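Local structure of alpha-glucosidase (5XFM) at residues 299-303 with 304-308. The protein probably hydrolyses terminal beta-L-arabinopyranosides and alpha-galactosides, as a bifunctional, calcium-binding enzyme of glycoside hydrolase family 97. The protein carries 1 engineered substitution. Numbering follows the deposited sequence.
Sequences WSWIL and WQDGS
Gln305 packs over one face of the indole of Trp301, which precedes it by one helical turn and reaches on to Asp306. The ring runs out beside its own carbonyl carbon because CG stands anti to N (chi1 179°), which brings the end of the indole nearer to Gln305 and Asp306. Gln305 CA sits over the five-membered ring, 4.0 Å from its centroid, in a CH-pi contact, while Gln305 OE1 rests near the rim, 3.5 Å from Trp301 CZ2; amide and indole planes are inclined by 48°. At the pyrrole edge, Trp301 NE1 gives its proton to Asp306 OD1 at 3.0 Å. The carboxylate oxygen lies in the ring plane; the N-H...O line is bent, and OD1 is met from above the carboxylate plane. Asp306 OD2 has a weak bond to Trp334. A phenylalanine in place of Trp301 would probably leave Asp306 OD1 without this donor and give Gln305 a smaller surface to rest on.

Gln305 folds back because its side chain bends at chi2 (-71°), which brings NE2 to Ile302 O at 2.7 Å, from above the carbonyl plane. The same amide thus bonds through NE2 to the last turn and puts OE1 over the indole face. One residue before Trp301, Ser300 OG lies 3.0 Å from Ser308 OG and is also hydrogen-bonded to Gln314. The main chain keeps a good helical bond, Trp304 N to Ser300 O at 2.9 Å.

Glu458, a calcium ligand, and Phe462 also touch Trp301, whose side chain is about 7 Å from the metal. This is a short helix ended by a residue of positive phi, whose side-chain amide bonds back to a last-turn carbonyl; it follows strand 295-299 of the GH97 TIM barrel, near the calcium site.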
ATOM      1  N   TRP A 299      20.122  -7.428  -1.389  1.00 18.80           N
ATOM      2  CA  TRP A 299      19.472  -7.936  -0.197  1.00 21.79           C
ATOM      3  C   TRP A 299      19.784  -9.415  -0.051  1.00 22.71           C
ATOM      4  O   TRP A 299      19.195 -10.245  -0.744  1.00 22.47           O
ATOM      5  CB  TRP A 299      17.961  -7.693  -0.297  1.00 18.10           C
ATOM      6  CG  TRP A 299      17.156  -8.109   0.894  1.00 17.82           C
ATOM      7  CD1 TRP A 299      17.579  -8.184   2.191  1.00 15.42           C
ATOM      8  CD2 TRP A 299      15.772  -8.476   0.900  1.00 17.86           C
ATOM      9  NE1 TRP A 299      16.543  -8.589   3.003  1.00 15.97           N
ATOM     10  CE2 TRP A 299      15.424  -8.776   2.234  1.00 19.45           C
ATOM     11  CE3 TRP A 299      14.794  -8.589  -0.096  1.00 17.62           C
ATOM     12  CZ2 TRP A 299      14.135  -9.174   2.600  1.00 19.92           C
ATOM     13  CZ3 TRP A 299      13.518  -8.996   0.267  1.00 16.07           C
ATOM     14  CH2 TRP A 299      13.198  -9.277   1.605  1.00 15.68           C
ATOM     15  N   SER A 300      20.743  -9.732   0.815  1.00 20.51           N
ATOM     16  CA  SER A 300      21.237 -11.102   0.942  1.00 19.41           C
ATOM     17  C   SER A 300      20.220 -12.060   1.571  1.00 22.97           C
ATOM     18  O   SER A 300      20.102 -13.210   1.148  1.00 25.78           O
ATOM     19  CB  SER A 300      22.556 -11.118   1.739  1.00 20.90           C
ATOM     20  OG  SER A 300      22.354 -11.004   3.139  1.00 21.68           O
ATOM     21  N   TRP A 301      19.477 -11.588   2.567  1.00 20.21           N
ATOM     22  CA  TRP A 301      18.621 -12.479   3.348  1.00 21.79           C
ATOM     23  C   TRP A 301      17.488 -13.136   2.551  1.00 21.19           C
ATOM     24  O   TRP A 301      17.058 -14.221   2.897  1.00 20.59           O
ATOM     25  CB  TRP A 301      18.020 -11.735   4.546  1.00 21.97           C
ATOM     26  CG  TRP A 301      17.111 -12.602   5.363  1.00 24.65           C
ATOM     27  CD1 TRP A 301      17.456 -13.396   6.420  1.00 24.24           C
ATOM     28  CD2 TRP A 301      15.705 -12.787   5.165  1.00 25.23           C
ATOM     29  NE1 TRP A 301      16.347 -14.056   6.900  1.00 21.88           N
ATOM     30  CE2 TRP A 301      15.261 -13.699   6.143  1.00 29.58           C
ATOM     31  CE3 TRP A 301      14.779 -12.269   4.252  1.00 22.33           C
ATOM     32  CZ2 TRP A 301      13.927 -14.100   6.238  1.00 25.07           C
ATOM     33  CZ3 TRP A 301      13.458 -12.667   4.349  1.00 26.28           C
ATOM     34  CH2 TRP A 301      13.045 -13.572   5.335  1.00 26.40           C
ATOM     35  N   ILE A 302      16.951 -12.474   1.535  1.00 25.40           N
ATOM     36  CA  ILE A 302      15.791 -13.051   0.849  1.00 25.49           C
ATOM     37  C   ILE A 302      16.110 -14.441   0.258  1.00 24.94           C
ATOM     38  O   ILE A 302      15.365 -15.397   0.476  1.00 22.77           O
ATOM     39  CB  ILE A 302      15.232 -12.101  -0.248  1.00 16.37           C
ATOM     40  CG1 ILE A 302      14.059 -12.758  -0.975  1.00 22.64           C
ATOM     41  CG2 ILE A 302      16.307 -11.660  -1.235  1.00 20.00           C
ATOM     42  CD1 ILE A 302      12.924 -13.143  -0.063  1.00 22.71           C
ATOM     43  N   LEU A 303      17.244 -14.571  -0.424  1.00 25.71           N
ATOM     44  CA  LEU A 303      17.608 -15.842  -1.045  1.00 23.70           C
ATOM     45  C   LEU A 303      18.649 -16.651  -0.270  1.00 23.83           C
ATOM     46  O   LEU A 303      18.698 -17.876  -0.397  1.00 28.75           O
ATOM     47  CB  LEU A 303      18.117 -15.592  -2.466  1.00 27.03           C
ATOM     48  CG  LEU A 303      17.021 -15.374  -3.507  1.00 22.12           C
ATOM     49  CD1 LEU A 303      17.622 -15.061  -4.864  1.00 22.27           C
ATOM     50  CD2 LEU A 303      16.147 -16.611  -3.583  1.00 21.01           C
ATOM     51  N   TRP A 304      19.486 -15.977   0.515  1.00 20.01           N
ATOM     52  CA  TRP A 304      20.550 -16.657   1.247  1.00 23.32           C
ATOM     53  C   TRP A 304      20.225 -16.795   2.741  1.00 24.43           C
ATOM     54  O   TRP A 304      20.924 -17.488   3.480  1.00 26.09           O
ATOM     55  CB  TRP A 304      21.878 -15.926   1.045  1.00 17.28           C
ATOM     56  CG  TRP A 304      22.400 -15.991  -0.368  1.00 16.64           C
ATOM     57  CD1 TRP A 304      21.728 -16.428  -1.477  1.00 17.59           C
ATOM     58  CD2 TRP A 304      23.707 -15.606  -0.820  1.00 17.86           C
ATOM     59  NE1 TRP A 304      22.533 -16.337  -2.587  1.00 18.50           N
ATOM     60  CE2 TRP A 304      23.754 -15.834  -2.210  1.00 20.06           C
ATOM     61  CE3 TRP A 304      24.840 -15.088  -0.183  1.00 18.06           C
ATOM     62  CZ2 TRP A 304      24.892 -15.568  -2.973  1.00 19.06           C
ATOM     63  CZ3 TRP A 304      25.966 -14.819  -0.943  1.00 20.49           C
ATOM     64  CH2 TRP A 304      25.985 -15.064  -2.324  1.00 22.01           C
ATOM     65  N   GLN A 305      19.163 -16.120   3.166  1.00 17.94           N
ATOM     66  CA  GLN A 305      18.589 -16.247   4.511  1.00 23.78           C
ATOM     67  C   GLN A 305      19.569 -15.961   5.651  1.00 23.05           C
ATOM     68  O   GLN A 305      20.568 -15.263   5.461  1.00 26.34           O
ATOM     69  CB  GLN A 305      17.971 -17.636   4.679  1.00 22.65           C
ATOM     70  CG  GLN A 305      16.833 -17.915   3.698  1.00 19.94           C
ATOM     71  CD  GLN A 305      15.574 -17.126   4.007  1.00 26.00           C
ATOM     72  OE1 GLN A 305      15.070 -17.163   5.129  1.00 26.62           O
ATOM     73  NE2 GLN A 305      15.059 -16.405   3.010  1.00 28.79           N
ATOM     74  N   ASP A 306      19.274 -16.503   6.833  1.00 19.09           N
ATOM     75  CA  ASP A 306      19.999 -16.156   8.059  1.00 21.59           C
ATOM     76  C   ASP A 306      21.489 -16.491   7.979  1.00 23.16           C
ATOM     77  O   ASP A 306      22.316 -15.862   8.640  1.00 25.23           O
ATOM     78  CB  ASP A 306      19.390 -16.877   9.268  1.00 19.82           C
ATOM     79  CG  ASP A 306      18.091 -16.236   9.758  1.00 19.90           C
ATOM     80  OD1 ASP A 306      17.724 -15.140   9.287  1.00 20.49           O
ATOM     81  OD2 ASP A 306      17.440 -16.836  10.638  1.00 23.67           O
ATOM     82  N   GLY A 307      21.829 -17.489   7.173  1.00 23.96           N
ATOM     83  CA  GLY A 307      23.217 -17.879   6.985  1.00 21.87           C
ATOM     84  C   GLY A 307      24.052 -16.810   6.305  1.00 26.57           C
ATOM     85  O   GLY A 307      25.282 -16.868   6.319  1.00 28.32           O
ATOM     86  N   SER A 308      23.386 -15.824   5.709  1.00 22.50           N
ATOM     87  CA  SER A 308      24.083 -14.753   5.004  1.00 22.52           C
ATOM     88  C   SER A 308      24.435 -13.566   5.904  1.00 22.72           C
ATOM     89  O   SER A 308      25.177 -12.664   5.503  1.00 17.47           O
ATOM     90  CB  SER A 308      23.238 -14.276   3.830  1.00 20.16           C
ATOM     91  OG  SER A 308      21.996 -13.771   4.288  1.00 22.33           O
TER